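23S rRNA (guanine(2535)-N(1))-methyltransferase (Streptomyces viridochromogenes, PDB 1O9G) methylates guanine-2535 of 23S ribosomal RNA at N1, using S-adenosyl-L-methionine as donor, and so confers resistance to the orthosomycin antibiotic avilamycin. Local coordinates at residues A[185-190]-A[218-223]; A[174-179]-A[212-217]; A[111-116]-A[126-131]. The protein carries 3 engineered substitutions. All coordinates share one frame; numbering follows the deposited sequence.

Contacts 1 and 2 belong to one region. Contact 2 is the buried pairing of parallel strands 171-175 and 209-214, and contact 1 joins the loops that leave these same strands. Their centres are about 9 Å apart, and a hydrogen bond from V188 N to D214 OD2 ties them together. Contact 3, on helices 102-119 and 122-140, is partly buried and far from the chain's centre, on the side opposite contact 1; its centre is about 41 Å from that of contact 1 and about 32 Å from that of contact 2. The chemistry follows the place: backbone hydrogen bonds in the sheet, proline packing and a shared water between the partly buried loops, arginine stems on alanines between the helices.

Contact 1: A[185-190]-A[218-223]; sequences EGQVPG and KIPVAP. Engineered in segment 185-190: G190 (natural residue Arg). Unlike the reference sequence in segment 185-190: E185 (reference Lys), Q187 (reference Arg), V188 (reference Cys).
K218 turns its carbonyl O toward the amide end of Q187, while its CB points away from the other segment. Q187 CG sits between the backbone N and the carbonyl carbon (chi1 84°), and the chain runs extended from there, carrying its end on toward P220. I219 gives less to the other segment, for its side chain packs on S236 and V238 of strand 235-241, and its carbonyl accepts from R229 NH1. These are loops at the C-terminal ends of neighbouring parallel strands, 171-175 and 209-214, in a Rossmann-like methyltransferase fold; P189 is the N-cap residue of helix 190-203, which links the two strands. P220 makes the largest contribution. Its CG rests 3.8 Å from G190 CA, and on the CD side the ring meets Q187 tip to tip, with V188 O 4.3 Å from P220 CD. G190 is an engineered residue, arginine in the natural protein. Beyond the ring, a water donates to both backbones, 2.7 Å to G190 O and 2.8 Å to P220 O, and so spans the first turn of the helix and the loop. V221 then turns away, onto V238 and R229.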
ATOM      1  N   GLU A 185      15.338  15.056  -2.464  1.00 65.41           N
ATOM      2  CA  GLU A 185      15.396  15.207  -1.006  1.00 73.94           C
ATOM      3  C   GLU A 185      14.013  15.610  -0.483  1.00 70.10           C
ATOM      4  O   GLU A 185      13.644  15.273   0.645  1.00 76.94           O
ATOM      5  CB  GLU A 185      16.408  16.278  -0.525  1.00 83.51           C
ATOM      6  CG  GLU A 185      17.740  16.515  -1.257  1.00 88.36           C
ATOM      7  CD  GLU A 185      18.164  15.450  -2.251  1.00 85.43           C
ATOM      8  OE1 GLU A 185      17.719  15.525  -3.420  1.00 76.15           O
ATOM      9  OE2 GLU A 185      18.978  14.573  -1.875  1.00 94.46           O
ATOM     10  N   GLY A 186      13.263  16.335  -1.313  1.00 61.29           N
ATOM     11  CA  GLY A 186      12.085  17.057  -0.868  1.00 60.37           C
ATOM     12  C   GLY A 186      10.775  16.289  -0.864  1.00 55.79           C
ATOM     13  O   GLY A 186      10.705  15.145  -0.400  1.00 58.49           O
ATOM     14  N   GLN A 187       9.734  16.951  -1.370  1.00 50.31           N
ATOM     15  CA  GLN A 187       8.355  16.462  -1.279  1.00 44.70           C
ATOM     16  C   GLN A 187       7.539  16.884  -2.500  1.00 40.11           C
ATOM     17  O   GLN A 187       7.904  17.826  -3.220  1.00 42.08           O
ATOM     18  CB  GLN A 187       7.687  16.994   0.001  1.00 47.04           C
ATOM     19  CG  GLN A 187       7.088  18.414  -0.120  1.00 47.56           C
ATOM     20  CD  GLN A 187       6.488  18.928   1.188  1.00 55.14           C
ATOM     21  OE1 GLN A 187       5.297  18.727   1.456  1.00 56.08           O
ATOM     22  NE2 GLN A 187       7.308  19.592   1.999  1.00 62.79           N
ATOM     23  N   VAL A 188       6.420  16.195  -2.722  1.00 36.85           N
ATOM     24  CA  VAL A 188       5.503  16.572  -3.790  1.00 34.94           C
ATOM     25  C   VAL A 188       4.850  17.916  -3.444  1.00 35.42           C
ATOM     26  O   VAL A 188       4.286  18.068  -2.354  1.00 37.05           O
ATOM     27  CB  VAL A 188       4.425  15.502  -4.037  1.00 34.60           C
ATOM     28  CG1 VAL A 188       3.574  15.878  -5.239  1.00 35.68           C
ATOM     29  CG2 VAL A 188       5.068  14.137  -4.264  1.00 38.19           C
ATOM     30  N   PRO A 189       4.937  18.892  -4.348  1.00 38.07           N
ATOM     31  CA  PRO A 189       4.309  20.196  -4.114  1.00 42.68           C
ATOM     32  C   PRO A 189       2.779  20.182  -4.253  1.00 43.36           C
ATOM     33  O   PRO A 189       2.171  19.185  -4.631  1.00 39.86           O
ATOM     34  CB  PRO A 189       4.961  21.107  -5.167  1.00 49.71           C
ATOM     35  CG  PRO A 189       5.492  20.202  -6.227  1.00 48.44           C
ATOM     36  CD  PRO A 189       5.653  18.840  -5.637  1.00 40.93           C
ATOM     37  N   GLY A 190       2.171  21.324  -3.960  1.00 35.57           N
ATOM     38  CA  GLY A 190       0.739  21.425  -3.825  1.00 33.67           C
ATOM     39  C   GLY A 190      -0.055  21.096  -5.064  1.00 32.75           C
ATOM     40  O   GLY A 190      -1.038  20.394  -4.966  1.00 30.53           O
ATOM     41  N   LYS A 218       4.345  18.237   6.492  1.00 28.37           N
ATOM     42  CA  LYS A 218       2.929  18.514   6.280  1.00 27.88           C
ATOM     43  C   LYS A 218       2.620  18.492   4.776  1.00 26.25           C
ATOM     44  O   LYS A 218       3.184  19.272   4.012  1.00 29.18           O
ATOM     45  CB  LYS A 218       2.559  19.876   6.880  1.00 30.71           C
ATOM     46  CG  LYS A 218       1.058  20.122   6.966  1.00 32.17           C
ATOM     47  CD  LYS A 218       0.697  21.263   7.910  1.00 38.71           C
ATOM     48  CE  LYS A 218       0.867  20.883   9.397  1.00 42.62           C
ATOM     49  NZ  LYS A 218       0.250  19.564   9.758  1.00 42.13           N
ATOM     50  N   ILE A 219       1.708  17.616   4.349  1.00 24.07           N
ATOM     51  CA  ILE A 219       1.345  17.502   2.943  1.00 23.91           C
ATOM     52  C   ILE A 219       0.260  18.514   2.616  1.00 24.99           C
ATOM     53  O   ILE A 219      -0.780  18.515   3.256  1.00 25.05           O
ATOM     54  CB  ILE A 219       0.874  16.071   2.649  1.00 21.95           C
ATOM     55  CG1 ILE A 219       2.065  15.114   2.771  1.00 23.48           C
ATOM     56  CG2 ILE A 219       0.243  15.978   1.247  1.00 22.48           C
ATOM     57  CD1 ILE A 219       1.680  13.654   2.913  1.00 24.08           C
ATOM     58  N   PRO A 220       0.499  19.385   1.638  1.00 27.54           N
ATOM     59  CA  PRO A 220      -0.480  20.417   1.286  1.00 29.17           C
ATOM     60  C   PRO A 220      -1.715  19.831   0.579  1.00 27.33           C
ATOM     61  O   PRO A 220      -1.553  19.205  -0.458  1.00 29.19           O
ATOM     62  CB  PRO A 220       0.319  21.354   0.361  1.00 32.11           C
ATOM     63  CG  PRO A 220       1.394  20.476  -0.242  1.00 31.86           C
ATOM     64  CD  PRO A 220       1.718  19.461   0.803  1.00 29.24           C
ATOM     65  N   VAL A 221      -2.912  20.042   1.131  1.00 27.00           N
ATOM     66  CA  VAL A 221      -4.168  19.649   0.466  1.00 26.21           C
ATOM     67  C   VAL A 221      -5.212  20.762   0.296  1.00 28.94           C
ATOM     68  O   VAL A 221      -6.157  20.594  -0.481  1.00 29.00           O
ATOM     69  CB  VAL A 221      -4.859  18.426   1.156  1.00 23.94           C
ATOM     70  CG1 VAL A 221      -3.951  17.210   1.131  1.00 22.03           C
ATOM     71  CG2 VAL A 221      -5.290  18.743   2.585  1.00 24.27           C
ATOM     72  N   ALA A 222      -5.052  21.879   1.008  1.00 31.58           N
ATOM     73  CA  ALA A 222      -5.970  23.013   0.889  1.00 35.42           C
ATOM     74  C   ALA A 222      -6.183  23.336  -0.589  1.00 37.22           C
ATOM     75  O   ALA A 222      -5.231  23.279  -1.359  1.00 37.11           O
ATOM     76  CB  ALA A 222      -5.410  24.224   1.623  1.00 39.44           C
ATOM     77  N   PRO A 223      -7.407  23.678  -1.004  1.00 39.74           N
ATOM     78  CA  PRO A 223      -8.534  23.970  -0.112  1.00 40.88           C
ATOM     79  C   PRO A 223      -9.347  22.762   0.348  1.00 37.46           C
ATOM     80  O   PRO A 223     -10.325  22.970   1.057  1.00 38.73           O
ATOM     81  CB  PRO A 223      -9.410  24.884  -0.976  1.00 46.04           C
ATOM     82  CG  PRO A 223      -9.188  24.390  -2.378  1.00 45.53           C
ATOM     83  CD  PRO A 223      -7.791  23.820  -2.422  1.00 41.79           C
TER
HETATM   84  O   HOH W   1      -2.656  20.264  -2.857  1.00 34.00           O

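Contact 2: A[174-179]-A[212-217]; sequences TDLPYG and VTDRSR
T213 is gripped by the residues on both sides of D175: its N donates to T174 O (3.1 Å), and its O accepts from L176 N (3.0 Å, 169° at the hydrogen). T174 O has a second visitor, the CA-H of V212, with V212 CA 3.4 Å away. On the face shared by T174 and V212, T174 CG2 is 4.0 Å from V212 CG1. The T174 hydroxyl is hydrogen-bonded to D57 OD1. On the other face, D175 and T213 cross obliquely. D175 CG lies anti to the backbone N (chi1 -171°), and D175 OD1 comes within 3.3 Å of T213 O; these are two acceptors, so the approach is not a bond. The T213 hydroxyl donates to S236 O.

Two parallel strands thus pair within a beta-alpha-beta unit (strand 171-175, helix 190-203, strand 209-214), and strand 235-241 binds the far edge of strand 209-214 through V238 and S236. The sequence D175-L176-P177-Y178 begins at the strand's last residue, where amino-methyltransferases carry a related Asp/Asn-Pro-Pro-aromatic motif, and probably lies near the active site.

D214 is buried, and both carboxylate oxygens find donors. OD2 takes V188 N, and L176 CD1 presses on D214 OD2 at 3.6 Å, the two side chains crossing at about a right angle. D214 OD1 accepts weakly from R215 N (2.9 Å), with R181 NE a long, weak ion partner. R215 centres an inverse gamma turn, with a weak S216 N to D214 O bond; S216 OG is hydrogen-bonded to S236 OG. Farther out, Y178 OH is 3.8 Å from R215 NH2, the ring and guanidinium planes 83° apart; the ring itself has a cation-pi partner in R181 and meets W184 edge-to-face.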
ATOM      1  N   THR A 174      -1.282   5.344  -0.426  1.00 13.21           N
ATOM      2  CA  THR A 174      -0.102   5.362  -1.248  1.00 14.19           C
ATOM      3  C   THR A 174       1.000   6.253  -0.682  1.00 14.77           C
ATOM      4  O   THR A 174       0.746   7.246  -0.040  1.00 14.38           O
ATOM      5  CB  THR A 174      -0.496   5.750  -2.682  1.00 15.30           C
ATOM      6  OG1 THR A 174       0.562   5.422  -3.578  1.00 19.13           O
ATOM      7  CG2 THR A 174      -0.779   7.246  -2.799  1.00 18.91           C
ATOM      8  N   ASP A 175       2.226   5.831  -0.940  1.00 15.50           N
ATOM      9  CA  ASP A 175       3.430   6.563  -0.643  1.00 16.88           C
ATOM     10  C   ASP A 175       3.793   7.288  -1.921  1.00 17.84           C
ATOM     11  O   ASP A 175       3.957   6.667  -2.981  1.00 20.31           O
ATOM     12  CB  ASP A 175       4.529   5.569  -0.230  1.00 17.88           C
ATOM     13  CG  ASP A 175       5.775   6.223   0.301  1.00 19.54           C
ATOM     14  OD1 ASP A 175       5.737   7.388   0.749  1.00 21.53           O
ATOM     15  OD2 ASP A 175       6.872   5.621   0.278  1.00 22.34           O
ATOM     16  N   LEU A 176       3.909   8.600  -1.855  1.00 19.32           N
ATOM     17  CA  LEU A 176       4.023   9.389  -3.080  1.00 21.46           C
ATOM     18  C   LEU A 176       5.330   9.055  -3.791  1.00 22.53           C
ATOM     19  O   LEU A 176       6.354   8.829  -3.141  1.00 22.84           O
ATOM     20  CB  LEU A 176       3.875  10.883  -2.791  1.00 22.94           C
ATOM     21  CG  LEU A 176       2.487  11.327  -2.309  1.00 23.33           C
ATOM     22  CD1 LEU A 176       2.417  12.800  -1.984  1.00 29.02           C
ATOM     23  CD2 LEU A 176       1.398  10.934  -3.323  1.00 24.14           C
ATOM     24  N   PRO A 177       5.284   8.944  -5.118  1.00 26.90           N
ATOM     25  CA  PRO A 177       6.461   8.540  -5.884  1.00 28.47           C
ATOM     26  C   PRO A 177       7.519   9.609  -5.859  1.00 26.95           C
ATOM     27  O   PRO A 177       7.205  10.782  -5.904  1.00 27.38           O
ATOM     28  CB  PRO A 177       5.926   8.328  -7.311  1.00 34.89           C
ATOM     29  CG  PRO A 177       4.566   8.942  -7.355  1.00 36.30           C
ATOM     30  CD  PRO A 177       4.105   9.181  -5.972  1.00 31.10           C
ATOM     31  N   TYR A 178       8.770   9.198  -5.806  1.00 31.26           N
ATOM     32  CA  TYR A 178       9.852  10.159  -5.630  1.00 34.89           C
ATOM     33  C   TYR A 178       9.995  11.125  -6.820  1.00 36.54           C
ATOM     34  O   TYR A 178      10.480  12.231  -6.649  1.00 39.96           O
ATOM     35  CB  TYR A 178      11.174   9.434  -5.307  1.00 45.21           C
ATOM     36  CG  TYR A 178      11.249   8.848  -3.888  1.00 51.78           C
ATOM     37  CD1 TYR A 178      10.100   8.463  -3.188  1.00 48.01           C
ATOM     38  CD2 TYR A 178      12.477   8.676  -3.253  1.00 68.46           C
ATOM     39  CE1 TYR A 178      10.180   7.931  -1.902  1.00 58.50           C
ATOM     40  CE2 TYR A 178      12.565   8.142  -1.965  1.00 80.75           C
ATOM     41  CZ  TYR A 178      11.410   7.772  -1.296  1.00 75.91           C
ATOM     42  OH  TYR A 178      11.478   7.245  -0.025  1.00 92.47           O
ATOM     43  N   GLY A 179       9.539  10.720  -8.007  1.00 38.48           N
ATOM     44  CA  GLY A 179       9.656  11.548  -9.201  1.00 45.78           C
ATOM     45  C   GLY A 179       8.730  12.758  -9.234  1.00 46.16           C
ATOM     46  O   GLY A 179       8.955  13.698 -10.004  1.00 55.31           O
ATOM     47  N   VAL A 212      -2.493   9.612   1.799  1.00 13.49           N
ATOM     48  CA  VAL A 212      -1.197   9.772   1.147  1.00 15.34           C
ATOM     49  C   VAL A 212      -0.119  10.094   2.170  1.00 15.26           C
ATOM     50  O   VAL A 212      -0.358  10.790   3.150  1.00 15.56           O
ATOM     51  CB  VAL A 212      -1.266  10.840   0.047  1.00 18.17           C
ATOM     52  CG1 VAL A 212      -2.341  10.499  -0.973  1.00 18.51           C
ATOM     53  CG2 VAL A 212      -1.557  12.189   0.603  1.00 21.04           C
ATOM     54  N   THR A 213       1.073   9.592   1.919  1.00 15.68           N
ATOM     55  CA  THR A 213       2.216   9.807   2.787  1.00 17.55           C
ATOM     56  C   THR A 213       3.437  10.229   1.963  1.00 17.77           C
ATOM     57  O   THR A 213       3.554   9.913   0.776  1.00 18.39           O
ATOM     58  CB  THR A 213       2.448   8.555   3.671  1.00 17.49           C
ATOM     59  OG1 THR A 213       3.567   8.755   4.526  1.00 22.24           O
ATOM     60  CG2 THR A 213       2.755   7.314   2.852  1.00 18.49           C
ATOM     61  N   ASP A 214       4.320  10.990   2.595  1.00 20.07           N
ATOM     62  CA  ASP A 214       5.478  11.624   1.941  1.00 24.27           C
ATOM     63  C   ASP A 214       6.549  11.848   2.997  1.00 25.82           C
ATOM     64  O   ASP A 214       6.270  11.809   4.190  1.00 25.00           O
ATOM     65  CB  ASP A 214       5.043  12.982   1.372  1.00 27.54           C
ATOM     66  CG  ASP A 214       5.856  13.453   0.167  1.00 32.88           C
ATOM     67  OD1 ASP A 214       7.004  13.002  -0.069  1.00 36.72           O
ATOM     68  OD2 ASP A 214       5.403  14.327  -0.602  1.00 38.38           O
ATOM     69  N   ARG A 215       7.768  12.101   2.543  1.00 36.54           N
ATOM     70  CA  ARG A 215       8.828  12.602   3.396  1.00 38.40           C
ATOM     71  C   ARG A 215       8.641  14.107   3.500  1.00 36.26           C
ATOM     72  O   ARG A 215       9.197  14.883   2.714  1.00 37.98           O
ATOM     73  CB  ARG A 215      10.190  12.268   2.797  1.00 42.50           C
ATOM     74  CG  ARG A 215      11.364  12.555   3.709  1.00 46.72           C
ATOM     75  CD  ARG A 215      11.695  11.402   4.645  1.00 52.11           C
ATOM     76  NE  ARG A 215      12.038  10.167   3.930  1.00 57.03           N
ATOM     77  CZ  ARG A 215      11.879   8.933   4.414  1.00 60.72           C
ATOM     78  NH1 ARG A 215      11.373   8.734   5.632  1.00 60.81           N
ATOM     79  NH2 ARG A 215      12.237   7.882   3.679  1.00 65.05           N
ATOM     80  N   SER A 216       7.821  14.517   4.453  1.00 33.35           N
ATOM     81  CA  SER A 216       7.617  15.934   4.707  1.00 32.61           C
ATOM     82  C   SER A 216       7.034  16.169   6.086  1.00 31.25           C
ATOM     83  O   SER A 216       6.724  15.236   6.811  1.00 30.37           O
ATOM     84  CB  SER A 216       6.714  16.547   3.656  1.00 31.30           C
ATOM     85  OG  SER A 216       5.384  16.224   3.936  1.00 30.66           O
ATOM     86  N   ARG A 217       6.923  17.437   6.454  1.00 31.67           N
ATOM     87  CA  ARG A 217       6.376  17.803   7.753  1.00 32.91           C
ATOM     88  C   ARG A 217       4.854  17.895   7.672  1.00 30.39           C
ATOM     89  O   ARG A 217       4.165  17.648   8.661  1.00 31.38           O
ATOM     90  CB  ARG A 217       6.981  19.127   8.246  1.00 36.07           C
ATOM     91  CG  ARG A 217       8.518  19.233   8.162  1.00 40.87           C
ATOM     92  CD  ARG A 217       9.308  17.937   8.395  1.00 43.37           C
ATOM     93  NE  ARG A 217       9.448  17.608   9.819  1.00 48.65           N
ATOM     94  CZ  ARG A 217       9.318  16.387  10.348  1.00 50.38           C
ATOM     95  NH1 ARG A 217       9.026  15.329   9.593  1.00 49.58           N
ATOM     96  NH2 ARG A 217       9.480  16.220  11.656  1.00 54.20           N
TER

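Contact 3: A[111-116]-A[126-131]; sequences ERREQS and EAAQAA
The guanidinium of R113 lies flat over A128, whose CB faces its centre, 3.9 Å from the plane. R112 presents its guanidinium differently: A127 CB approaches obliquely, 3.6 Å from R112 NE, and the side-chain amide carbon of Q115 lies at the edge, in plane. There R112 NH1 donates to Q115 OE1 (2.9 Å, 164° at the hydrogen), three residues on, which pins the group to its own helix, while NH2 reaches V20 O. The chain bends at chi2 (-54°), which turns R112 CD toward A127; CG and NE touch the same methyl. Nearer the backbone, R112 CB meets A128 CB at 3.9 Å, and R113 CG comes within 3.7 Å of A128 CB, so A128 is covered by both arginines. The helices run antiparallel at 161°, their axes 8.4 Å apart. They form a helical hairpin, 102-119 and 122-140 joined by a short turn, inserted between strands 77-84 and 147-151 and reaching out from the sheet. The alanines meet arginine stems and one guanidinium face, so the interface rests on van der Waals contact; the polar ends are engaged outside it, R113 NH2 by a salt bridge to E109, R112 by the neutral oxygens of Q115 and V20.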
ATOM      1  N   GLU A 111      11.518 -21.614  -3.061  1.00 17.12           N
ATOM      2  CA  GLU A 111      12.685 -20.912  -3.581  1.00 17.95           C
ATOM      3  C   GLU A 111      13.739 -20.719  -2.492  1.00 15.50           C
ATOM      4  O   GLU A 111      14.924 -20.958  -2.712  1.00 15.96           O
ATOM      5  CB  GLU A 111      12.313 -19.549  -4.176  1.00 18.14           C
ATOM      6  CG  GLU A 111      13.504 -18.735  -4.654  1.00 21.26           C
ATOM      7  CD  GLU A 111      13.134 -17.404  -5.303  1.00 27.26           C
ATOM      8  OE1 GLU A 111      12.240 -16.690  -4.789  1.00 28.57           O
ATOM      9  OE2 GLU A 111      13.739 -17.068  -6.336  1.00 36.48           O
ATOM     10  N   ARG A 112      13.294 -20.261  -1.324  1.00 14.54           N
ATOM     11  CA  ARG A 112      14.173 -20.031  -0.182  1.00 14.16           C
ATOM     12  C   ARG A 112      14.803 -21.340   0.307  1.00 14.79           C
ATOM     13  O   ARG A 112      15.987 -21.371   0.649  1.00 13.95           O
ATOM     14  CB  ARG A 112      13.432 -19.346   0.961  1.00 13.86           C
ATOM     15  CG  ARG A 112      13.103 -17.893   0.699  1.00 15.46           C
ATOM     16  CD  ARG A 112      14.303 -17.084   0.310  1.00 15.44           C
ATOM     17  NE  ARG A 112      14.159 -15.649   0.485  1.00 17.23           N
ATOM     18  CZ  ARG A 112      15.002 -14.763  -0.027  1.00 19.60           C
ATOM     19  NH1 ARG A 112      15.986 -15.148  -0.822  1.00 21.28           N
ATOM     20  NH2 ARG A 112      14.852 -13.477   0.233  1.00 21.25           N
ATOM     21  N   ARG A 113      14.029 -22.411   0.370  1.00 14.45           N
ATOM     22  CA  ARG A 113      14.568 -23.721   0.752  1.00 16.65           C
ATOM     23  C   ARG A 113      15.604 -24.221  -0.227  1.00 17.18           C
ATOM     24  O   ARG A 113      16.635 -24.778   0.193  1.00 18.04           O
ATOM     25  CB  ARG A 113      13.465 -24.753   0.924  1.00 19.24           C
ATOM     26  CG  ARG A 113      12.573 -24.461   2.098  1.00 21.59           C
ATOM     27  CD  ARG A 113      11.631 -25.573   2.472  1.00 26.92           C
ATOM     28  NE  ARG A 113      10.733 -25.112   3.514  1.00 27.62           N
ATOM     29  CZ  ARG A 113      11.050 -25.006   4.803  1.00 29.56           C
ATOM     30  NH1 ARG A 113      12.251 -25.351   5.243  1.00 30.13           N
ATOM     31  NH2 ARG A 113      10.142 -24.541   5.661  1.00 31.87           N
ATOM     32  N   GLU A 114      15.372 -24.003  -1.524  1.00 17.43           N
ATOM     33  CA  GLU A 114      16.343 -24.379  -2.536  1.00 18.75           C
ATOM     34  C   GLU A 114      17.639 -23.554  -2.368  1.00 16.88           C
ATOM     35  O   GLU A 114      18.736 -24.090  -2.490  1.00 17.19           O
ATOM     36  CB  GLU A 114      15.774 -24.257  -3.944  1.00 20.76           C
ATOM     37  CG  GLU A 114      14.704 -25.299  -4.255  1.00 28.87           C
ATOM     38  CD  GLU A 114      13.985 -25.064  -5.578  1.00 37.53           C
ATOM     39  OE1 GLU A 114      13.773 -23.884  -5.973  1.00 40.84           O
ATOM     40  OE2 GLU A 114      13.605 -26.069  -6.221  1.00 46.01           O
ATOM     41  N   GLN A 115      17.512 -22.266  -2.090  1.00 15.16           N
ATOM     42  CA  GLN A 115      18.658 -21.401  -1.855  1.00 14.55           C
ATOM     43  C   GLN A 115      19.435 -21.839  -0.619  1.00 14.72           C
ATOM     44  O   GLN A 115      20.665 -21.779  -0.603  1.00 13.67           O
ATOM     45  CB  GLN A 115      18.213 -19.942  -1.731  1.00 14.70           C
ATOM     46  CG  GLN A 115      17.795 -19.323  -3.048  1.00 17.86           C
ATOM     47  CD  GLN A 115      17.159 -17.962  -2.879  1.00 19.34           C
ATOM     48  OE1 GLN A 115      16.433 -17.747  -1.933  1.00 18.62           O
ATOM     49  NE2 GLN A 115      17.467 -17.041  -3.779  1.00 26.59           N
ATOM     50  N   SER A 116      18.733 -22.273   0.425  1.00 14.11           N
ATOM     51  CA  SER A 116      19.366 -22.865   1.601  1.00 14.72           C
ATOM     52  C   SER A 116      20.216 -24.033   1.208  1.00 15.94           C
ATOM     53  O   SER A 116      21.376 -24.131   1.624  1.00 15.90           O
ATOM     54  CB  SER A 116      18.324 -23.339   2.615  1.00 15.58           C
ATOM     55  OG  SER A 116      18.902 -24.132   3.630  1.00 18.35           O
ATOM     56  N   GLU A 126      15.572 -18.937   7.667  1.00 16.51           N
ATOM     57  CA  GLU A 126      14.801 -17.931   8.405  1.00 18.11           C
ATOM     58  C   GLU A 126      13.685 -17.412   7.478  1.00 17.51           C
ATOM     59  O   GLU A 126      12.531 -17.292   7.899  1.00 19.31           O
ATOM     60  CB  GLU A 126      15.690 -16.780   8.903  1.00 19.18           C
ATOM     61  CG  GLU A 126      16.616 -17.120  10.082  1.00 22.06           C
ATOM     62  CD  GLU A 126      17.516 -15.954  10.526  1.00 24.54           C
ATOM     63  OE1 GLU A 126      18.416 -15.530   9.762  1.00 27.23           O
ATOM     64  OE2 GLU A 126      17.342 -15.453  11.643  1.00 31.13           O
ATOM     65  N   ALA A 127      14.000 -17.187   6.208  1.00 15.74           N
ATOM     66  CA  ALA A 127      13.023 -16.682   5.266  1.00 15.43           C
ATOM     67  C   ALA A 127      11.996 -17.752   4.888  1.00 15.44           C
ATOM     68  O   ALA A 127      10.821 -17.453   4.720  1.00 15.49           O
ATOM     69  CB  ALA A 127      13.697 -16.140   4.023  1.00 15.22           C
ATOM     70  N   ALA A 128      12.428 -18.996   4.701  1.00 14.68           N
ATOM     71  CA  ALA A 128      11.497 -20.071   4.358  1.00 16.49           C
ATOM     72  C   ALA A 128      10.464 -20.238   5.458  1.00 16.59           C
ATOM     73  O   ALA A 128       9.293 -20.347   5.148  1.00 15.89           O
ATOM     74  CB  ALA A 128      12.235 -21.372   4.098  1.00 17.67           C
ATOM     75  N   GLN A 129      10.879 -20.235   6.725  1.00 16.87           N
ATOM     76  CA  GLN A 129       9.950 -20.356   7.849  1.00 18.89           C
ATOM     77  C   GLN A 129       9.009 -19.149   7.945  1.00 17.56           C
ATOM     78  O   GLN A 129       7.847 -19.309   8.299  1.00 19.08           O
ATOM     79  CB  GLN A 129      10.695 -20.612   9.179  1.00 20.46           C
ATOM     80  CG  GLN A 129      11.582 -19.472   9.788  1.00 24.35           C
ATOM     81  CD  GLN A 129      12.367 -19.896  11.034  1.00 28.92           C
ATOM     82  OE1 GLN A 129      13.548 -20.241  10.938  1.00 28.66           O
ATOM     83  NE2 GLN A 129      11.719 -19.873  12.202  1.00 29.99           N
ATOM     84  N   ALA A 130       9.502 -17.957   7.635  1.00 16.22           N
ATOM     85  CA  ALA A 130       8.652 -16.766   7.613  1.00 16.37           C
ATOM     86  C   ALA A 130       7.552 -16.935   6.548  1.00 15.89           C
ATOM     87  O   ALA A 130       6.393 -16.580   6.764  1.00 16.85           O
ATOM     88  CB  ALA A 130       9.474 -15.504   7.365  1.00 16.22           C
ATOM     89  N   ALA A 131       7.906 -17.490   5.397  1.00 15.85           N
ATOM     90  CA  ALA A 131       6.924 -17.685   4.311  1.00 15.51           C
ATOM     91  C   ALA A 131       5.875 -18.702   4.728  1.00 16.30           C
ATOM     92  O   ALA A 131       4.704 -18.523   4.415  1.00 17.73           O
ATOM     93  CB  ALA A 131       7.609 -18.130   3.032  1.00 15.58           C
TER